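Local coordinates for tudor domain-containing protein 1 (Mus musculus, PDB 4B9W) that serves as a scaffold for Piwi proteins in the piRNA pathway that silences transposons during spermatogenesis, this part being its third extended Tudor domain, which binds a dimethylarginine peptide, at residues 20-25 / 33-38; 100-105 / 125-130; 16-21 / 161-166; 131-136 / 174-179. All coordinates share one frame; numbering follows the deposited sequence.

Contact 1. Residues 20-25 / 33-38; sequences DVVVCM and YCHFLK
C24 lies over one face of the H35 ring, its SG 3.6 Å above the ring plane and displaced toward the rim. A first torsion of 54° sets that sulfur between the backbone N and the carbonyl carbon, turned in over the imidazole, while C24 CB adds a CH-pi contact 3.6 Å from H35 CE1. V22 CG2 comes in near the ring plane instead, at the edge. On the other face of the hairpin V21 and F36 lie side by side, and V21 CG1 sits over the phenyl face, 3.5 Å from F36 CD2; a small branched residue and a flat ring suit this close pairing beside C34. The backbone positions these groups. V22 and H35 exchange N-H and C=O in both directions, and L37 N reaches D20 O (2.8 Å) almost straight. At the far end the register slips in a classic beta bulge: C24 N (2.8 Å) and M25 N (3.3 Å) both donate to Y33 O from the same face of its plane, and Y33 N returns a 2.7 Å bond to M25 O. A water bridges D20 N and L37 O. Farther out, M25 packs on the backbone of the bound peptide. H35 NE2 is hydrogen-bonded to the carbonyl of D102, an acceptor, which implies that this nitrogen carries a hydrogen and that this bond, with C24 over one face, probably holds the imidazole in its rotation.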
loop_
_atom_site.group_PDB
_atom_site.type_symbol
_atom_site.label_atom_id
_atom_site.label_comp_id
_atom_site.label_asym_id
_atom_site.label_seq_id
_atom_site.Cartn_x
_atom_site.Cartn_y
_atom_site.Cartn_z
ATOM N N ASP A 20 26.092 -7.139 -6.140
ATOM C CA ASP A 20 26.148 -6.722 -4.746
ATOM C C ASP A 20 25.065 -5.684 -4.477
ATOM O O ASP A 20 24.757 -4.842 -5.326
ATOM C CB ASP A 20 27.527 -6.187 -4.376
ATOM C CG ASP A 20 28.574 -7.290 -4.264
ATOM O OD1 ASP A 20 28.233 -8.453 -3.920
ATOM O OD2 ASP A 20 29.748 -6.991 -4.527
ATOM N N VAL A 21 24.467 -5.805 -3.298
ATOM C CA VAL A 21 23.431 -4.915 -2.840
ATOM C C VAL A 21 23.725 -4.400 -1.436
ATOM O O VAL A 21 24.471 -5.011 -0.662
ATOM C CB VAL A 21 22.055 -5.615 -2.823
ATOM C CG1 VAL A 21 21.688 -6.118 -4.216
ATOM C CG2 VAL A 21 22.018 -6.737 -1.793
ATOM N N VAL A 22 23.152 -3.244 -1.144
ATOM C CA VAL A 22 22.977 -2.741 0.202
ATOM C C VAL A 22 21.472 -2.496 0.287
ATOM O O VAL A 22 20.870 -1.974 -0.663
ATOM C CB VAL A 22 23.749 -1.413 0.483
ATOM C CG1 VAL A 22 25.230 -1.690 0.758
ATOM C CG2 VAL A 22 23.589 -0.425 -0.662
ATOM N N VAL A 23 20.868 -2.932 1.390
ATOM C CA VAL A 23 19.446 -2.742 1.611
ATOM C C VAL A 23 19.221 -1.278 2.046
ATOM O O VAL A 23 19.813 -0.831 3.018
ATOM C CB VAL A 23 18.933 -3.753 2.660
ATOM C CG1 VAL A 23 17.445 -3.528 2.972
ATOM C CG2 VAL A 23 19.186 -5.187 2.170
ATOM N N CYS A 24 18.412 -0.526 1.311
ATOM C CA CYS A 24 18.149 0.881 1.666
ATOM C C CYS A 24 16.782 1.108 2.357
ATOM O O CYS A 24 16.530 2.151 2.982
ATOM C CB CYS A 24 18.291 1.772 0.429
ATOM S SG CYS A 24 17.297 1.262 -0.996
ATOM N N MET A 25 15.876 0.159 2.231
ATOM C CA MET A 25 14.634 0.275 2.983
ATOM C C MET A 25 14.096 -1.127 3.243
ATOM O O MET A 25 14.372 -2.062 2.488
ATOM C CB MET A 25 13.634 1.190 2.248
ATOM C CG MET A 25 12.314 1.456 2.984
ATOM S SD MET A 25 12.448 2.438 4.487
ATOM C CE MET A 25 10.932 1.920 5.334
ATOM N N TYR A 33 13.931 -2.971 -0.031
ATOM C CA TYR A 33 14.457 -2.218 -1.138
ATOM C C TYR A 33 15.970 -2.217 -1.095
ATOM O O TYR A 33 16.560 -2.085 -0.025
ATOM C CB TYR A 33 13.887 -0.797 -1.088
ATOM C CG TYR A 33 12.434 -0.784 -1.452
ATOM C CD1 TYR A 33 11.461 -1.135 -0.525
ATOM C CD2 TYR A 33 12.030 -0.480 -2.736
ATOM C CE1 TYR A 33 10.124 -1.159 -0.869
ATOM C CE2 TYR A 33 10.689 -0.493 -3.083
ATOM C CZ TYR A 33 9.752 -0.833 -2.155
ATOM O OH TYR A 33 8.435 -0.846 -2.500
ATOM N N CYS A 34 16.587 -2.378 -2.265
ATOM C CA CYS A 34 18.041 -2.438 -2.358
ATOM C C CYS A 34 18.569 -1.447 -3.369
ATOM O O CYS A 34 17.930 -1.186 -4.388
ATOM C CB CYS A 34 18.507 -3.833 -2.787
ATOM S SG CYS A 34 18.258 -5.166 -1.584
ATOM N N HIS A 35 19.741 -0.899 -3.069
ATOM C CA HIS A 35 20.600 -0.348 -4.083
ATOM C C HIS A 35 21.460 -1.460 -4.627
ATOM O O HIS A 35 22.150 -2.150 -3.866
ATOM C CB HIS A 35 21.482 0.733 -3.511
ATOM C CG HIS A 35 20.735 1.956 -3.074
ATOM N ND1 HIS A 35 21.113 2.694 -2.004
ATOM C CD2 HIS A 35 19.606 2.558 -3.593
ATOM C CE1 HIS A 35 20.271 3.726 -1.855
ATOM N NE2 HIS A 35 19.336 3.642 -2.827
ATOM N N PHE A 36 21.401 -1.652 -5.948
ATOM C CA PHE A 36 22.249 -2.604 -6.655
ATOM C C PHE A 36 23.542 -1.904 -7.111
ATOM O O PHE A 36 23.507 -0.878 -7.816
ATOM C CB PHE A 36 21.465 -3.250 -7.798
ATOM C CG PHE A 36 20.411 -4.222 -7.318
ATOM C CD1 PHE A 36 19.262 -3.776 -6.698
ATOM C CD2 PHE A 36 20.596 -5.586 -7.453
ATOM C CE1 PHE A 36 18.295 -4.667 -6.265
ATOM C CE2 PHE A 36 19.641 -6.495 -7.016
ATOM C CZ PHE A 36 18.491 -6.037 -6.415
ATOM N N LEU A 37 24.674 -2.413 -6.639
ATOM C CA LEU A 37 25.949 -1.724 -6.810
ATOM C C LEU A 37 26.583 -2.148 -8.119
ATOM O O LEU A 37 27.524 -2.959 -8.154
ATOM C CB LEU A 37 26.890 -1.976 -5.625
ATOM C CG LEU A 37 26.344 -1.782 -4.207
ATOM C CD1 LEU A 37 27.407 -2.167 -3.179
ATOM C CD2 LEU A 37 25.845 -0.366 -3.968
ATOM N N LYS A 38 26.019 -1.634 -9.204
ATOM C CA LYS A 38 26.566 -1.833 -10.539
ATOM C C LYS A 38 26.491 -0.518 -11.310
ATOM O O LYS A 38 25.842 0.437 -10.867
ATOM C CB LYS A 38 25.843 -2.964 -11.282
ATOM C CG LYS A 38 24.337 -2.827 -11.450
ATOM C CD LYS A 38 23.813 -3.908 -12.395
ATOM C CE LYS A 38 22.377 -3.627 -12.832
ATOM N NZ LYS A 38 21.932 -4.503 -13.957
HETATM O O HOH W 1 27.547 -5.601 -7.944
#

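Contact 2. Residues 100-105 / 125-130; sequences FVDYGN and PFQGMQ
V101 and D102 belong to the turn between strands 96-100 and 106-109 of the Tudor barrel, and here they meet the chain as it runs from the barrel toward strand 129-133. The V101 side chain presses on one face of the F126 ring: CG2 stands over the ring centre, 3.5 Å above the plane, and CB comes within 3.4 Å of F126 CD2. A branched valine suits this, since CG1 reaches the rim while CG2 takes the middle. D102 OD1 receives Q127 N at 2.9 Å on its anti lone pair, the one directed away from OD2, and also forms a salt bridge with R84, whose positive charge probably helps keep the carboxylate ionised. The same turn serves the peptide site: F100 and Y103 pack on the modified side chain of the bound peptide, and N105 OD1 is hydrogen-bonded to it. Within the turn F100 O accepts from both Y103 N and G104 N. G128 N donates to V101 O at 3.0 Å, and a water links that oxygen to G128 O. G128 CA lies 3.8 Å from Y103 N; with no side chain, the glycine can approach the turn this closely, where a beta carbon would run into V101 O. Q127 NE2 turns back to P125 O, above the plane of that carbonyl.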
loop_
_atom_site.group_PDB
_atom_site.type_symbol
_atom_site.label_atom_id
_atom_site.label_comp_id
_atom_site.label_asym_id
_atom_site.label_seq_id
_atom_site.Cartn_x
_atom_site.Cartn_y
_atom_site.Cartn_z
ATOM N N PHE A 100 9.490 7.775 -2.567
ATOM C CA PHE A 100 10.866 8.144 -2.910
ATOM C C PHE A 100 11.528 7.031 -3.739
ATOM O O PHE A 100 11.884 5.988 -3.210
ATOM C CB PHE A 100 11.651 8.481 -1.619
ATOM C CG PHE A 100 11.245 9.793 -1.018
ATOM C CD1 PHE A 100 11.685 10.977 -1.583
ATOM C CD2 PHE A 100 10.409 9.856 0.091
ATOM C CE1 PHE A 100 11.300 12.207 -1.063
ATOM C CE2 PHE A 100 10.020 11.073 0.618
ATOM C CZ PHE A 100 10.470 12.253 0.043
ATOM N N VAL A 101 11.667 7.268 -5.050
ATOM C CA VAL A 101 11.945 6.212 -6.042
ATOM C C VAL A 101 13.352 5.613 -5.996
ATOM O O VAL A 101 13.576 4.494 -6.469
ATOM C CB VAL A 101 11.679 6.694 -7.488
ATOM C CG1 VAL A 101 10.207 7.016 -7.697
ATOM C CG2 VAL A 101 12.531 7.898 -7.844
ATOM N N ASP A 102 14.296 6.348 -5.430
ATOM C CA ASP A 102 15.654 5.829 -5.285
ATOM C C ASP A 102 15.930 5.150 -3.937
ATOM O O ASP A 102 17.064 4.732 -3.703
ATOM C CB ASP A 102 16.652 6.958 -5.507
ATOM C CG ASP A 102 16.615 7.490 -6.925
ATOM O OD1 ASP A 102 16.778 6.693 -7.882
ATOM O OD2 ASP A 102 16.479 8.715 -7.066
ATOM N N TYR A 103 14.913 5.027 -3.067
ATOM C CA TYR A 103 15.106 4.449 -1.704
ATOM C C TYR A 103 13.986 3.487 -1.273
ATOM O O TYR A 103 14.259 2.499 -0.611
ATOM C CB TYR A 103 15.307 5.571 -0.645
ATOM C CG TYR A 103 16.483 6.486 -0.995
ATOM C CD1 TYR A 103 16.296 7.582 -1.833
ATOM C CD2 TYR A 103 17.771 6.227 -0.526
ATOM C CE1 TYR A 103 17.352 8.395 -2.203
ATOM C CE2 TYR A 103 18.831 7.047 -0.858
ATOM C CZ TYR A 103 18.616 8.129 -1.724
ATOM O OH TYR A 103 19.655 8.958 -2.110
ATOM N N GLY A 104 12.737 3.792 -1.626
ATOM C CA GLY A 104 11.626 2.878 -1.415
ATOM C C GLY A 104 10.688 3.241 -0.287
ATOM O O GLY A 104 9.702 2.536 -0.067
ATOM N N ASN A 105 10.984 4.320 0.436
ATOM C CA ASN A 105 10.075 4.847 1.465
ATOM C C ASN A 105 9.006 5.761 0.886
ATOM O O ASN A 105 9.179 6.382 -0.192
ATOM C CB ASN A 105 10.819 5.566 2.590
ATOM C CG ASN A 105 11.665 6.720 2.097
ATOM O OD1 ASN A 105 12.465 6.545 1.211
ATOM N ND2 ASN A 105 11.492 7.903 2.685
ATOM N N PRO A 125 18.370 5.614 -14.034
ATOM C CA PRO A 125 17.238 4.750 -13.658
ATOM C C PRO A 125 16.915 4.903 -12.185
ATOM O O PRO A 125 17.814 5.163 -11.384
ATOM C CB PRO A 125 17.752 3.323 -13.957
ATOM C CG PRO A 125 18.855 3.522 -14.949
ATOM C CD PRO A 125 19.457 4.871 -14.690
ATOM N N PHE A 126 15.645 4.722 -11.827
ATOM C CA PHE A 126 15.253 4.696 -10.425
ATOM C C PHE A 126 15.937 3.545 -9.690
ATOM O O PHE A 126 15.978 2.412 -10.173
ATOM C CB PHE A 126 13.721 4.651 -10.262
ATOM C CG PHE A 126 12.991 5.885 -10.775
ATOM C CD1 PHE A 126 13.668 7.032 -11.207
ATOM C CD2 PHE A 126 11.591 5.902 -10.810
ATOM C CE1 PHE A 126 12.967 8.138 -11.665
ATOM C CE2 PHE A 126 10.893 7.019 -11.272
ATOM C CZ PHE A 126 11.579 8.128 -11.706
ATOM N N GLN A 127 16.478 3.859 -8.511
ATOM C CA GLN A 127 17.476 2.991 -7.844
ATOM C C GLN A 127 16.944 2.195 -6.661
ATOM O O GLN A 127 17.616 1.291 -6.206
ATOM C CB GLN A 127 18.657 3.820 -7.351
ATOM C CG GLN A 127 19.520 4.429 -8.429
ATOM C CD GLN A 127 20.233 3.406 -9.286
ATOM O OE1 GLN A 127 20.755 2.416 -8.783
ATOM N NE2 GLN A 127 20.271 3.650 -10.603
ATOM N N GLY A 128 15.769 2.542 -6.144
ATOM C CA GLY A 128 15.154 1.796 -5.061
ATOM C C GLY A 128 14.377 0.623 -5.631
ATOM O O GLY A 128 13.188 0.742 -5.984
ATOM N N MET A 129 15.057 -0.510 -5.730
ATOM C CA MET A 129 14.489 -1.678 -6.381
ATOM C C MET A 129 13.771 -2.537 -5.366
ATOM O O MET A 129 14.413 -3.012 -4.416
ATOM C CB MET A 129 15.624 -2.483 -7.028
ATOM C CG MET A 129 16.344 -1.723 -8.135
ATOM S SD MET A 129 15.179 -1.181 -9.416
ATOM C CE MET A 129 14.273 -2.716 -9.712
ATOM N N GLN A 130 12.469 -2.752 -5.552
ATOM C CA GLN A 130 11.732 -3.602 -4.601
ATOM C C GLN A 130 12.192 -5.041 -4.750
ATOM O O GLN A 130 12.288 -5.523 -5.874
ATOM C CB GLN A 130 10.210 -3.534 -4.818
ATOM C CG GLN A 130 9.444 -4.309 -3.758
ATOM C CD GLN A 130 7.937 -4.229 -3.933
ATOM O OE1 GLN A 130 7.439 -3.781 -4.968
ATOM N NE2 GLN A 130 7.204 -4.685 -2.926
HETATM O O HOH W 2 11.894 2.789 -4.932
#

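Contact 3. Residues 16-21 / 161-166; sequences DETVDV and QARVVE
D16 pairs with strand 161-166 from a left-handed backbone (phi 67°), a conformation that most residues other than glycine avoid, though asparagine and aspartate adopt it more readily. Its N donates to V164 O at 2.8 Å. Its carboxylate also forms a salt bridge with R163 NH1 near the guanidinium plane, but the modelled separation is too short to trust, so the exact placing of both ends is doubtful. V165 CG2 covers one face of that guanidinium. The arginine reaches D16 by running past T18: its CG is anti to the backbone N (chi1 -169°), and T18 CG2 lies against R163 CG at 3.6 Å. From there the edges pair antiparallel, V164 N bonding E17 O (2.9 Å) and V19 and A162 exchanging bonds in both directions, with A162 N 2.7 Å from V19 O. On the inner face A162 CB meets V21 CG1 at 3.5 Å, a carbon pair tighter than usual, where the small alanine lets the strands' apolar face close up. This joins the first strand of the SN-like subdomain to a strand some 140 residues later. The outer face gathers T18, D20, Q161 and R163, the inner one V19 and A162, which implies a seam whose polar side can meet solvent while its apolar side packs inward.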
loop_
_atom_site.group_PDB
_atom_site.type_symbol
_atom_site.label_atom_id
_atom_site.label_comp_id
_atom_site.label_asym_id
_atom_site.label_seq_id
_atom_site.Cartn_x
_atom_site.Cartn_y
_atom_site.Cartn_z
ATOM N N ASP A 16 19.165 -14.705 -13.128
ATOM C CA ASP A 16 20.395 -15.239 -12.515
ATOM C C ASP A 16 21.603 -14.313 -12.469
ATOM O O ASP A 16 22.694 -14.756 -12.095
ATOM C CB ASP A 16 20.802 -16.581 -13.127
ATOM C CG ASP A 16 19.932 -17.704 -12.655
ATOM O OD1 ASP A 16 19.324 -17.579 -11.561
ATOM O OD2 ASP A 16 19.855 -18.723 -13.379
ATOM N N GLU A 17 21.404 -13.030 -12.767
ATOM C CA GLU A 17 22.440 -12.027 -12.528
ATOM C C GLU A 17 22.852 -12.008 -11.054
ATOM O O GLU A 17 22.006 -12.043 -10.161
ATOM C CB GLU A 17 21.944 -10.647 -12.939
ATOM C CG GLU A 17 23.000 -9.559 -12.858
ATOM C CD GLU A 17 22.501 -8.209 -13.344
ATOM O OE1 GLU A 17 21.514 -8.157 -14.130
ATOM O OE2 GLU A 17 23.116 -7.196 -12.960
ATOM N N THR A 18 24.155 -11.982 -10.792
ATOM C CA THR A 18 24.635 -11.815 -9.418
ATOM C C THR A 18 25.286 -10.448 -9.252
ATOM O O THR A 18 26.107 -10.026 -10.065
ATOM C CB THR A 18 25.599 -12.923 -8.994
ATOM O OG1 THR A 18 26.742 -12.901 -9.853
ATOM C CG2 THR A 18 24.932 -14.242 -9.093
ATOM N N VAL A 19 24.872 -9.746 -8.210
ATOM C CA VAL A 19 25.209 -8.357 -8.044
ATOM C C VAL A 19 25.172 -7.988 -6.555
ATOM O O VAL A 19 24.356 -8.489 -5.794
ATOM C CB VAL A 19 24.245 -7.482 -8.879
ATOM C CG1 VAL A 19 22.806 -7.838 -8.548
ATOM C CG2 VAL A 19 24.541 -5.991 -8.685
ATOM N N ASP A 20 26.092 -7.139 -6.140
ATOM C CA ASP A 20 26.148 -6.722 -4.746
ATOM C C ASP A 20 25.065 -5.684 -4.477
ATOM O O ASP A 20 24.757 -4.842 -5.326
ATOM C CB ASP A 20 27.527 -6.187 -4.376
ATOM C CG ASP A 20 28.574 -7.290 -4.264
ATOM O OD1 ASP A 20 28.233 -8.453 -3.920
ATOM O OD2 ASP A 20 29.748 -6.991 -4.527
ATOM N N VAL A 21 24.467 -5.805 -3.298
ATOM C CA VAL A 21 23.431 -4.915 -2.840
ATOM C C VAL A 21 23.725 -4.400 -1.436
ATOM O O VAL A 21 24.471 -5.011 -0.662
ATOM C CB VAL A 21 22.055 -5.615 -2.823
ATOM C CG1 VAL A 21 21.688 -6.118 -4.216
ATOM C CG2 VAL A 21 22.018 -6.737 -1.793
ATOM N N GLN A 161 25.770 -10.261 -1.453
ATOM C CA GLN A 161 25.561 -10.738 -2.823
ATOM C C GLN A 161 24.084 -11.066 -3.085
ATOM O O GLN A 161 23.469 -11.869 -2.375
ATOM C CB GLN A 161 26.413 -11.996 -3.089
ATOM C CG GLN A 161 26.159 -12.660 -4.430
ATOM C CD GLN A 161 27.064 -13.854 -4.663
ATOM O OE1 GLN A 161 26.777 -14.957 -4.207
ATOM N NE2 GLN A 161 28.169 -13.635 -5.366
ATOM N N ALA A 162 23.518 -10.470 -4.121
ATOM C CA ALA A 162 22.149 -10.792 -4.523
ATOM C C ALA A 162 22.205 -11.530 -5.840
ATOM O O ALA A 162 22.905 -11.116 -6.767
ATOM C CB ALA A 162 21.293 -9.536 -4.652
ATOM N N ARG A 163 21.477 -12.631 -5.905
ATOM C CA ARG A 163 21.248 -13.321 -7.146
ATOM C C ARG A 163 19.782 -13.110 -7.534
ATOM O O ARG A 163 18.868 -13.419 -6.780
ATOM C CB ARG A 163 21.573 -14.798 -7.022
ATOM C CG ARG A 163 21.602 -15.483 -8.364
ATOM C CD ARG A 163 22.261 -16.847 -8.281
ATOM N NE ARG A 163 21.401 -17.809 -7.632
ATOM C CZ ARG A 163 20.335 -18.380 -8.195
ATOM N NH1 ARG A 163 19.963 -18.065 -9.437
ATOM N NH2 ARG A 163 19.611 -19.267 -7.509
ATOM N N VAL A 164 19.581 -12.534 -8.703
ATOM C CA VAL A 164 18.261 -12.158 -9.183
ATOM C C VAL A 164 17.605 -13.442 -9.740
ATOM O O VAL A 164 17.890 -13.834 -10.835
ATOM C CB VAL A 164 18.396 -11.012 -10.240
ATOM C CG1 VAL A 164 17.048 -10.558 -10.773
ATOM C CG2 VAL A 164 19.148 -9.812 -9.661
ATOM N N VAL A 165 16.752 -14.105 -8.971
ATOM C CA VAL A 165 16.187 -15.414 -9.372
ATOM C C VAL A 165 14.930 -15.242 -10.229
ATOM O O VAL A 165 14.715 -15.993 -11.185
ATOM C CB VAL A 165 15.864 -16.297 -8.128
ATOM C CG1 VAL A 165 15.167 -17.606 -8.507
ATOM C CG2 VAL A 165 17.137 -16.583 -7.340
ATOM N N GLU A 166 14.091 -14.272 -9.862
ATOM C CA GLU A 166 12.890 -13.989 -10.643
ATOM C C GLU A 166 12.670 -12.479 -10.751
ATOM O O GLU A 166 12.949 -11.729 -9.798
ATOM C CB GLU A 166 11.661 -14.725 -10.073
ATOM C CG GLU A 166 10.896 -13.972 -9.018
ATOM C CD GLU A 166 9.934 -14.858 -8.238
ATOM O OE1 GLU A 166 9.253 -15.709 -8.868
ATOM O OE2 GLU A 166 9.850 -14.686 -6.988
#

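Contact 4. Residues 131-136 / 174-179; sequences CWLVDI and VELTDL
W132 meets V174 through its flat peptide group and not through its indole: the W132 side chain leaves the backbone away from 174-179, and NE1 is hydrogen-bonded to E166. V174 N approaches the carbonyl of W132 from its end, 2.8 Å from W132 O and nearly straight. The peptide carbonyl of V174 is met differently: V134 N, 3.0 Å from V174 O, stands above its plane, 35° out of it, and L133 CA adds a CA-H...O contact at 3.3 Å. V174 thus both gives and receives on one edge, between W132 and V134. This is a single parallel bridge, L133 with V174; its side chains diverge, and the two strand segments run at 72° to each other. Such a short parallel pairing helps close the curled sheet of the SN-like subdomain, where strand 129-133 lies between 31-36 and 171-178. The side chains fill in around it. L133 crosses L176 at about a right angle; L133 CG is anti to the carbonyl carbon (chi1 -68°), and CD2 beyond it reaches L176 CG at 3.8 Å. A long, branched leucine suits that span, for the same methyl also comes to 4.3 Å from V174 CG2. That valine methyl touches C131 CB too, at 4.2 Å, and C131 in turn packs against F32, C34 and F36 of the neighbouring strand. On the other side of the bridge V134 lays both methyls beside the V174 backbone, CG1 being 3.7 Å from V174 N. Helix 187-193 closes over the leucines, with L191 on L133 and I187 on L176.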
loop_
_atom_site.group_PDB
_atom_site.type_symbol
_atom_site.label_atom_id
_atom_site.label_comp_id
_atom_site.label_asym_id
_atom_site.label_seq_id
_atom_site.Cartn_x
_atom_site.Cartn_y
_atom_site.Cartn_z
ATOM N N CYS A 131 12.470 -5.706 -3.627
ATOM C CA CYS A 131 12.908 -7.087 -3.609
ATOM C C CYS A 131 12.060 -7.917 -2.666
ATOM O O CYS A 131 11.290 -7.381 -1.907
ATOM C CB CYS A 131 14.356 -7.210 -3.159
ATOM S SG CYS A 131 15.512 -6.238 -4.124
ATOM N N TRP A 132 12.186 -9.234 -2.775
ATOM C CA TRP A 132 11.679 -10.177 -1.760
ATOM C C TRP A 132 12.594 -11.339 -1.753
ATOM O O TRP A 132 13.213 -11.604 -2.745
ATOM C CB TRP A 132 10.258 -10.630 -2.049
ATOM C CG TRP A 132 9.993 -11.050 -3.466
ATOM C CD1 TRP A 132 10.094 -12.329 -4.026
ATOM C CD2 TRP A 132 9.532 -10.189 -4.556
ATOM N NE1 TRP A 132 9.742 -12.299 -5.357
ATOM C CE2 TRP A 132 9.405 -11.043 -5.731
ATOM C CE3 TRP A 132 9.221 -8.830 -4.665
ATOM C CZ2 TRP A 132 8.999 -10.544 -6.951
ATOM C CZ3 TRP A 132 8.796 -8.336 -5.905
ATOM C CH2 TRP A 132 8.691 -9.176 -7.020
ATOM N N LEU A 133 12.729 -12.032 -0.632
ATOM C CA LEU A 133 13.555 -13.235 -0.593
ATOM C C LEU A 133 12.770 -14.368 -1.239
ATOM O O LEU A 133 11.579 -14.483 -1.034
ATOM C CB LEU A 133 13.913 -13.632 0.845
ATOM C CG LEU A 133 14.859 -12.703 1.628
ATOM C CD1 LEU A 133 15.113 -13.296 3.007
ATOM C CD2 LEU A 133 16.159 -12.484 0.892
ATOM N N VAL A 134 13.427 -15.198 -2.037
ATOM C CA VAL A 134 12.709 -16.312 -2.644
ATOM C C VAL A 134 12.687 -17.511 -1.695
ATOM O O VAL A 134 13.480 -17.599 -0.751
ATOM C CB VAL A 134 13.283 -16.710 -4.009
ATOM C CG1 VAL A 134 13.105 -15.562 -4.995
ATOM C CG2 VAL A 134 14.736 -17.149 -3.876
ATOM N N ASP A 135 11.750 -18.406 -1.963
ATOM C CA ASP A 135 11.684 -19.741 -1.348
ATOM C C ASP A 135 11.295 -19.728 0.147
ATOM O O ASP A 135 11.530 -20.715 0.857
ATOM C CB ASP A 135 12.994 -20.542 -1.549
ATOM C CG ASP A 135 13.362 -20.766 -3.035
ATOM O OD1 ASP A 135 12.511 -20.582 -3.934
ATOM O OD2 ASP A 135 14.529 -21.128 -3.281
ATOM N N ILE A 136 10.654 -18.645 0.592
ATOM C CA ILE A 136 10.064 -18.569 1.944
ATOM C C ILE A 136 8.673 -17.915 1.972
ATOM O O ILE A 136 8.265 -17.248 1.039
ATOM C CB ILE A 136 10.978 -17.803 2.916
ATOM C CG1 ILE A 136 11.213 -16.364 2.409
ATOM C CG2 ILE A 136 12.297 -18.544 3.115
ATOM C CD1 ILE A 136 11.606 -15.396 3.492
ATOM N N VAL A 174 14.929 -12.349 -4.874
ATOM C CA VAL A 174 16.377 -12.559 -4.779
ATOM C C VAL A 174 16.738 -13.591 -3.731
ATOM O O VAL A 174 15.986 -13.833 -2.779
ATOM C CB VAL A 174 17.134 -11.259 -4.406
ATOM C CG1 VAL A 174 16.977 -10.211 -5.498
ATOM C CG2 VAL A 174 16.650 -10.733 -3.052
ATOM N N GLU A 175 17.894 -14.213 -3.945
ATOM C CA GLU A 175 18.595 -14.972 -2.931
ATOM C C GLU A 175 19.742 -14.073 -2.473
ATOM O O GLU A 175 20.489 -13.532 -3.314
ATOM C CB GLU A 175 19.107 -16.274 -3.558
ATOM C CG GLU A 175 19.796 -17.240 -2.619
ATOM C CD GLU A 175 20.753 -18.178 -3.363
ATOM O OE1 GLU A 175 21.738 -17.703 -4.012
ATOM O OE2 GLU A 175 20.526 -19.402 -3.284
ATOM N N LEU A 176 19.851 -13.878 -1.158
ATOM C CA LEU A 176 20.834 -12.970 -0.538
ATOM C C LEU A 176 21.869 -13.780 0.235
ATOM O O LEU A 176 21.517 -14.645 1.055
ATOM C CB LEU A 176 20.162 -12.014 0.448
ATOM C CG LEU A 176 19.375 -10.798 -0.048
ATOM C CD1 LEU A 176 19.055 -9.884 1.131
ATOM C CD2 LEU A 176 20.132 -10.018 -1.115
ATOM N N THR A 177 23.137 -13.509 -0.030
ATOM C CA THR A 177 24.189 -14.182 0.684
ATOM C C THR A 177 25.168 -13.166 1.232
ATOM O O THR A 177 25.603 -12.244 0.537
ATOM C CB THR A 177 24.924 -15.212 -0.217
ATOM O OG1 THR A 177 23.965 -16.010 -0.915
ATOM C CG2 THR A 177 25.826 -16.104 0.605
ATOM N N ASP A 178 25.504 -13.365 2.492
ATOM C CA ASP A 178 26.529 -12.609 3.188
ATOM C C ASP A 178 27.915 -13.263 2.955
ATOM O O ASP A 178 28.164 -14.376 3.377
ATOM C CB ASP A 178 26.140 -12.580 4.663
ATOM C CG ASP A 178 27.156 -11.892 5.550
ATOM O OD1 ASP A 178 28.182 -11.378 5.060
ATOM O OD2 ASP A 178 26.912 -11.880 6.774
ATOM N N LEU A 179 28.806 -12.539 2.285
ATOM C CA LEU A 179 30.143 -13.025 1.967
ATOM C C LEU A 179 31.226 -12.228 2.697
ATOM O O LEU A 179 32.363 -12.156 2.248
ATOM C CB LEU A 179 30.366 -12.962 0.448
ATOM C CG LEU A 179 29.412 -13.844 -0.364
ATOM C CD1 LEU A 179 29.457 -13.541 -1.851
ATOM C CD2 LEU A 179 29.735 -15.304 -0.101
#

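In the fold
From the N terminus, strand 18-26 is used twice. Contact 1 closes the short hairpin with 31-36, whereas contact 3 waits for strand 160-168 and closes a loop of about 140 residues. Contact 2 is nested inside that long loop: it follows contact 1 in series and pins the Tudor-barrel turn to the strand returning to the SN-like sheet, touching contact 1 through H35 and D102. Contact 4 begins directly after it on strand 129-133, and its segments alternate with those of contact 3, so these two cross. Their centres lie about 8 Å apart, joined by the hairpin 160-168/171-178. Contacts 1, 3 and 4 assemble the curled sheet; contact 2 couples it to the barrel.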